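Local coordinates for ecto-NAD+ glycohydrolase (CD38 molecule) (Bos taurus, PDB 3GC6), which belongs to the ADP-ribosyl cyclase family, a group of disulfide-rich proteins that pair a helical part with a parallel beta-sheet part, at residues Ala18-Ile23 with Gln49-Ala54; Ser70-Ala75 with Trp150-Glu155. The protein carries 1 engineered substitution. All coordinates share one frame; numbering follows the deposited sequence.

Overall arrangement
Both contacts are helix-to-helix packings in the helical part of an ADP-ribosyl cyclase fold, and their centres lie about 15 Å apart. Along the chain they come in series: contact 1 joins helix 20-35 to helix 44-55, and contact 2 joins the next helix, 69-74, to the distant helix 145-159. The two contacts adjoin, Ala50 CB lying 3.6 Å from Leu74 CD1 and Phe51 packing on Leu71; Phe51 also meets Phe149 of helix 145-159. The centre of contact 1 lies about 18 Å from the centre of the chain and that of contact 2 about 10 Å, so the partly buried contact is the outer one and the buried contact the inner.

Contact 1. Residues Ala18-Ile23 with Gln49-Ala54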
loop_
_atom_site.group_PDB
_atom_site.type_symbol
_atom_site.label_atom_id
_atom_site.label_comp_id
_atom_site.label_asym_id
_atom_site.label_seq_id
_atom_site.Cartn_x
_atom_site.Cartn_y
_atom_site.Cartn_z
ATOM N N ALA A 18 23.386 5.386 -8.026
ATOM C CA ALA A 18 23.587 3.949 -8.088
ATOM C C ALA A 18 22.381 3.227 -7.485
ATOM O O ALA A 18 21.805 3.697 -6.493
ATOM C CB ALA A 18 24.884 3.546 -7.339
ATOM N N ASP A 19 21.996 2.091 -8.069
ATOM C CA ASP A 19 20.877 1.281 -7.556
ATOM C C ASP A 19 19.561 2.040 -7.483
ATOM O O ASP A 19 18.741 1.824 -6.587
ATOM C CB ASP A 19 21.251 0.676 -6.217
ATOM C CG ASP A 19 22.284 -0.422 -6.408
ATOM O OD1 ASP A 19 21.924 -1.452 -6.994
ATOM O OD2 ASP A 19 23.434 -0.215 -6.060
ATOM N N PHE A 20 19.375 2.921 -8.459
ATOM C CA PHE A 20 18.148 3.725 -8.561
ATOM C C PHE A 20 16.897 2.883 -8.446
ATOM O O PHE A 20 15.949 3.247 -7.727
ATOM C CB PHE A 20 18.172 4.419 -9.935
ATOM C CG PHE A 20 16.972 5.270 -10.221
ATOM C CD1 PHE A 20 16.870 6.565 -9.700
ATOM C CD2 PHE A 20 15.965 4.780 -11.024
ATOM C CE1 PHE A 20 15.743 7.358 -10.005
ATOM C CE2 PHE A 20 14.864 5.562 -11.333
ATOM C CZ PHE A 20 14.755 6.837 -10.794
ATOM N N GLN A 21 16.876 1.746 -9.127
ATOM C CA GLN A 21 15.684 0.910 -9.146
ATOM C C GLN A 21 15.342 0.358 -7.769
ATOM O O GLN A 21 14.168 0.234 -7.432
ATOM C CB GLN A 21 15.864 -0.239 -10.133
ATOM C CG GLN A 21 16.220 0.232 -11.529
ATOM C CD GLN A 21 17.693 0.174 -11.841
ATOM O OE1 GLN A 21 18.551 0.517 -11.017
ATOM N NE2 GLN A 21 18.007 -0.259 -13.070
ATOM N N LYS A 22 16.362 0.012 -6.987
ATOM C CA LYS A 22 16.146 -0.468 -5.617
ATOM C C LYS A 22 15.601 0.670 -4.766
ATOM O O LYS A 22 14.670 0.479 -3.961
ATOM C CB LYS A 22 17.428 -0.994 -4.993
ATOM C CG LYS A 22 17.202 -1.488 -3.544
ATOM C CD LYS A 22 18.487 -1.910 -2.891
ATOM C CE LYS A 22 19.209 -0.744 -2.292
ATOM N NZ LYS A 22 20.135 -1.228 -1.240
ATOM N N ILE A 23 16.181 1.856 -4.945
ATOM C CA ILE A 23 15.777 2.989 -4.138
ATOM C C ILE A 23 14.314 3.337 -4.417
ATOM O O ILE A 23 13.538 3.571 -3.483
ATOM C CB ILE A 23 16.679 4.210 -4.404
ATOM C CG1 ILE A 23 18.102 3.898 -3.934
ATOM C CG2 ILE A 23 16.141 5.458 -3.707
ATOM C CD1 ILE A 23 19.153 4.863 -4.469
ATOM N N GLN A 49 8.160 0.340 -12.800
ATOM C CA GLN A 49 8.335 -0.038 -14.203
ATOM C C GLN A 49 8.028 1.162 -15.131
ATOM O O GLN A 49 8.758 1.389 -16.117
ATOM C CB GLN A 49 7.470 -1.258 -14.536
ATOM C CG GLN A 49 8.062 -2.519 -13.898
ATOM C CD GLN A 49 7.148 -3.715 -14.014
ATOM O OE1 GLN A 49 5.973 -3.566 -14.316
ATOM N NE2 GLN A 49 7.687 -4.909 -13.767
ATOM N N ALA A 50 6.968 1.916 -14.811
ATOM C CA ALA A 50 6.601 3.106 -15.607
ATOM C C ALA A 50 7.683 4.190 -15.514
ATOM O O ALA A 50 7.961 4.878 -16.498
ATOM C CB ALA A 50 5.248 3.674 -15.155
ATOM N N PHE A 51 8.253 4.375 -14.320
ATOM C CA PHE A 51 9.304 5.386 -14.143
ATOM C C PHE A 51 10.474 5.035 -15.059
ATOM O O PHE A 51 10.977 5.883 -15.825
ATOM C CB PHE A 51 9.727 5.379 -12.651
ATOM C CG PHE A 51 10.274 6.696 -12.159
ATOM C CD1 PHE A 51 9.949 7.147 -10.885
ATOM C CD2 PHE A 51 11.103 7.476 -12.950
ATOM C CE1 PHE A 51 10.443 8.380 -10.404
ATOM C CE2 PHE A 51 11.599 8.706 -12.474
ATOM C CZ PHE A 51 11.261 9.153 -11.198
ATOM N N MET A 52 10.930 3.780 -14.996
ATOM C CA MET A 52 12.050 3.344 -15.845
ATOM C C MET A 52 11.718 3.470 -17.330
ATOM O O MET A 52 12.536 3.974 -18.115
ATOM C CB MET A 52 12.462 1.894 -15.479
ATOM C CG MET A 52 12.722 1.731 -13.971
ATOM S SD MET A 52 14.113 2.825 -13.445
ATOM C CE MET A 52 15.264 2.273 -14.562
ATOM N N SER A 53 10.517 3.038 -17.701
ATOM C CA SER A 53 10.098 3.058 -19.108
ATOM C C SER A 53 10.123 4.479 -19.675
ATOM O O SER A 53 10.445 4.691 -20.845
ATOM C CB SER A 53 8.691 2.477 -19.228
ATOM O OG SER A 53 8.756 1.059 -19.223
ATOM N N ALA A 54 9.805 5.449 -18.825
ATOM C CA ALA A 54 9.696 6.836 -19.270
ATOM C C ALA A 54 10.999 7.314 -19.918
ATOM O O ALA A 54 10.948 8.089 -20.883
ATOM C CB ALA A 54 9.332 7.740 -18.114
#
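The first turn of helix 20-35 packs against helix 44-55 through a small aromatic and sulfur cluster, in which Phe20 meets both Phe51 and Met52. The two phenylalanines form a T-shaped pair: Phe20 turns its edge toward the face of Phe51, with centroids 5.5 Å apart and planes at 85°. The leading atom is Phe20 CZ, which lies 4.0 Å from Phe51 CE2 and stands over the rim of the Phe51 ring, not its middle. Phe20 CG is anti to the backbone N (chi1 179°), which sends the ring toward helix 44-55, edge first. Phenylalanine suits both places, since a flat apolar ring can offer hydrogens at its edge and pi electrons on its face.

Met52 fills the side of the same cluster. Its first bond runs along the side of the interface, and bends at chi2 and chi3 bring the sulfur round to the edge of the Phe20 ring, the two side chains sliding past each other in opposite directions. There SD lies in the ring plane, 3.5 Å from Phe20 CE2 and 4.7 Å from the ring centroid, a Met-aromatic contact made at the edge. Beyond the sulfur, in the conformer given, Gln21 CG comes 3.8 Å from Met52 CE. The flexible thioether can then touch an aliphatic stem as well as a ring, the partly exposed glutamine lending its methylene to the apolar side.

Trp120 meets both phenylalanines, edge-to-face in the case of Phe51, and Phe149 from helix 145-159 adds another ring. Leu129, from a loop, touches Phe20, Gln21 and Met52. The whole is a T-shaped phenylalanine pair with a Met-aromatic contact at its edge, a small aromatic cluster joining helix 20-35 to helix 44-55 in the helical part of this ADP-ribosyl cyclase-family protein.

Contact 2. Residues Ser70-Ala75 with Trp150-Glu155; sequences SLINLA and WEVLSE
Van der Waals packing of branched aliphatic side chains joins residues 70-75 to residues 150-155, with Ile72 reaching out to Val152 and Leu153. Ile72 and Val152 meet tip to tip: in the modelled conformer Ile72 CD1 sits 3.7 Å from Val152 CG2 and 3.8 Å from Val152 CG1, near both branches of the valine. With chi1 at 61°, the valine's CG1 is tucked between N and C and CG2 points opposite N, an orientation that presents both methyls to Ile72 CD1. Leu153 makes a looser contact, bringing CD1 to 4.2 Å from Ile72 CG1 across the isoleucine stem. All three residues are buried, and their compact branched shapes suit a buried, apolar interface.

The notable polar grip lies inside helix 145-159, where Ser154 OG donates to Trp150 O at 2.7 Å, and Ser154 N reaches the same oxygen from the opposite face of the carbonyl plane. A serine can thus be buried, its hydroxyl being engaged by its own helix and also by Gln187.

Leu111 of helix 110-115 touches both Leu71 and Leu153, while helix 182-187 lies against Ser154. Helix 69-74 packs on helix 145-159 through Ile72 and on helix 44-55 through Leu71 and Leu74, and these two helices also meet each other, Phe51 against Phe149.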
loop_
_atom_site.group_PDB
_atom_site.type_symbol
_atom_site.label_atom_id
_atom_site.label_comp_id
_atom_site.label_asym_id
_atom_site.label_seq_id
_atom_site.Cartn_x
_atom_site.Cartn_y
_atom_site.Cartn_z
ATOM N N SER A 70 2.188 8.537 -18.391
ATOM C CA SER A 70 1.794 7.225 -17.821
ATOM C C SER A 70 2.215 7.026 -16.348
ATOM O O SER A 70 1.492 6.420 -15.541
ATOM C CB SER A 70 2.325 6.078 -18.683
ATOM O OG SER A 70 1.721 6.092 -19.970
ATOM N N LEU A 71 3.397 7.529 -16.000
ATOM C CA LEU A 71 3.860 7.495 -14.612
ATOM C C LEU A 71 2.954 8.372 -13.731
ATOM O O LEU A 71 2.518 7.947 -12.650
ATOM C CB LEU A 71 5.296 8.017 -14.550
ATOM C CG LEU A 71 5.845 8.065 -13.117
ATOM C CD1 LEU A 71 6.006 6.691 -12.455
ATOM C CD2 LEU A 71 7.163 8.802 -13.136
ATOM N N ILE A 72 2.682 9.595 -14.184
ATOM C CA ILE A 72 1.854 10.514 -13.389
ATOM C C ILE A 72 0.438 9.952 -13.209
ATOM O O ILE A 72 -0.160 10.068 -12.128
ATOM C CB ILE A 72 1.845 11.925 -14.022
ATOM C CG1 ILE A 72 3.108 12.677 -13.586
ATOM C CG2 ILE A 72 0.546 12.702 -13.655
ATOM C CD1 ILE A 72 3.614 13.742 -14.523
ATOM N N ASN A 73 -0.077 9.300 -14.250
ATOM C CA ASN A 73 -1.406 8.673 -14.160
ATOM C C ASN A 73 -1.493 7.621 -13.070
ATOM O O ASN A 73 -2.554 7.418 -12.488
ATOM C CB ASN A 73 -1.829 8.034 -15.483
ATOM C CG ASN A 73 -2.225 9.054 -16.520
ATOM O OD1 ASN A 73 -2.387 10.246 -16.227
ATOM N ND2 ASN A 73 -2.384 8.585 -17.761
ATOM N N LEU A 74 -0.380 6.947 -12.795
ATOM C CA LEU A 74 -0.371 5.912 -11.768
ATOM C C LEU A 74 -0.349 6.501 -10.347
ATOM O O LEU A 74 -0.738 5.828 -9.393
ATOM C CB LEU A 74 0.825 4.981 -11.936
ATOM C CG LEU A 74 0.765 4.057 -13.157
ATOM C CD1 LEU A 74 2.087 3.371 -13.363
ATOM C CD2 LEU A 74 -0.354 3.039 -12.995
ATOM N N ALA A 75 0.106 7.751 -10.214
ATOM C CA ALA A 75 0.239 8.367 -8.894
ATOM C C ALA A 75 0.309 9.905 -9.036
ATOM O O ALA A 75 1.378 10.501 -8.916
ATOM C CB ALA A 75 1.468 7.821 -8.161
ATOM N N TRP A 150 10.709 17.063 -12.997
ATOM C CA TRP A 150 10.298 18.005 -11.937
ATOM C C TRP A 150 9.398 19.101 -12.523
ATOM O O TRP A 150 8.533 19.631 -11.826
ATOM C CB TRP A 150 11.532 18.576 -11.232
ATOM C CG TRP A 150 12.159 17.550 -10.357
ATOM C CD1 TRP A 150 13.350 16.914 -10.565
ATOM C CD2 TRP A 150 11.639 17.029 -9.123
ATOM N NE1 TRP A 150 13.606 16.009 -9.544
ATOM C CE2 TRP A 150 12.551 16.061 -8.650
ATOM C CE3 TRP A 150 10.466 17.254 -8.391
ATOM C CZ2 TRP A 150 12.337 15.355 -7.438
ATOM C CZ3 TRP A 150 10.247 16.551 -7.219
ATOM C CH2 TRP A 150 11.174 15.607 -6.742
ATOM N N GLU A 151 9.623 19.447 -13.789
ATOM C CA GLU A 151 8.787 20.457 -14.445
ATOM C C GLU A 151 7.358 19.926 -14.561
ATOM O O GLU A 151 6.397 20.624 -14.182
ATOM C CB GLU A 151 9.413 20.826 -15.807
ATOM C CG GLU A 151 8.549 21.377 -16.904
ATOM C CD GLU A 151 9.279 21.191 -18.256
ATOM O OE1 GLU A 151 10.482 21.541 -18.328
ATOM O OE2 GLU A 151 8.698 20.648 -19.214
ATOM N N VAL A 152 7.167 18.711 -15.084
ATOM C CA VAL A 152 5.809 18.250 -15.296
ATOM C C VAL A 152 5.144 17.902 -13.957
ATOM O O VAL A 152 3.944 18.143 -13.770
ATOM C CB VAL A 152 5.724 17.085 -16.315
ATOM C CG1 VAL A 152 6.492 15.910 -15.844
ATOM C CG2 VAL A 152 4.239 16.743 -16.598
ATOM N N LEU A 153 5.913 17.345 -13.028
ATOM C CA LEU A 153 5.324 17.088 -11.708
ATOM C C LEU A 153 4.864 18.398 -11.088
ATOM O O LEU A 153 3.787 18.462 -10.475
ATOM C CB LEU A 153 6.294 16.375 -10.757
ATOM C CG LEU A 153 5.619 15.560 -9.644
ATOM C CD1 LEU A 153 4.869 14.328 -10.209
ATOM C CD2 LEU A 153 6.654 15.173 -8.597
ATOM N N SER A 154 5.695 19.419 -11.222
ATOM C CA SER A 154 5.362 20.764 -10.666
ATOM C C SER A 154 4.087 21.324 -11.273
ATOM O O SER A 154 3.238 21.905 -10.577
ATOM C CB SER A 154 6.500 21.753 -10.954
ATOM O OG SER A 154 7.608 21.492 -10.131
ATOM N N GLU A 155 3.960 21.206 -12.591
ATOM C CA GLU A 155 2.734 21.681 -13.289
ATOM C C GLU A 155 1.503 20.996 -12.774
ATOM O O GLU A 155 0.490 21.647 -12.487
ATOM C CB GLU A 155 2.840 21.433 -14.801
ATOM C CG GLU A 155 3.908 22.272 -15.459
ATOM C CD GLU A 155 3.933 22.121 -16.978
ATOM O OE1 GLU A 155 3.415 21.115 -17.492
ATOM O OE2 GLU A 155 4.506 23.004 -17.654
#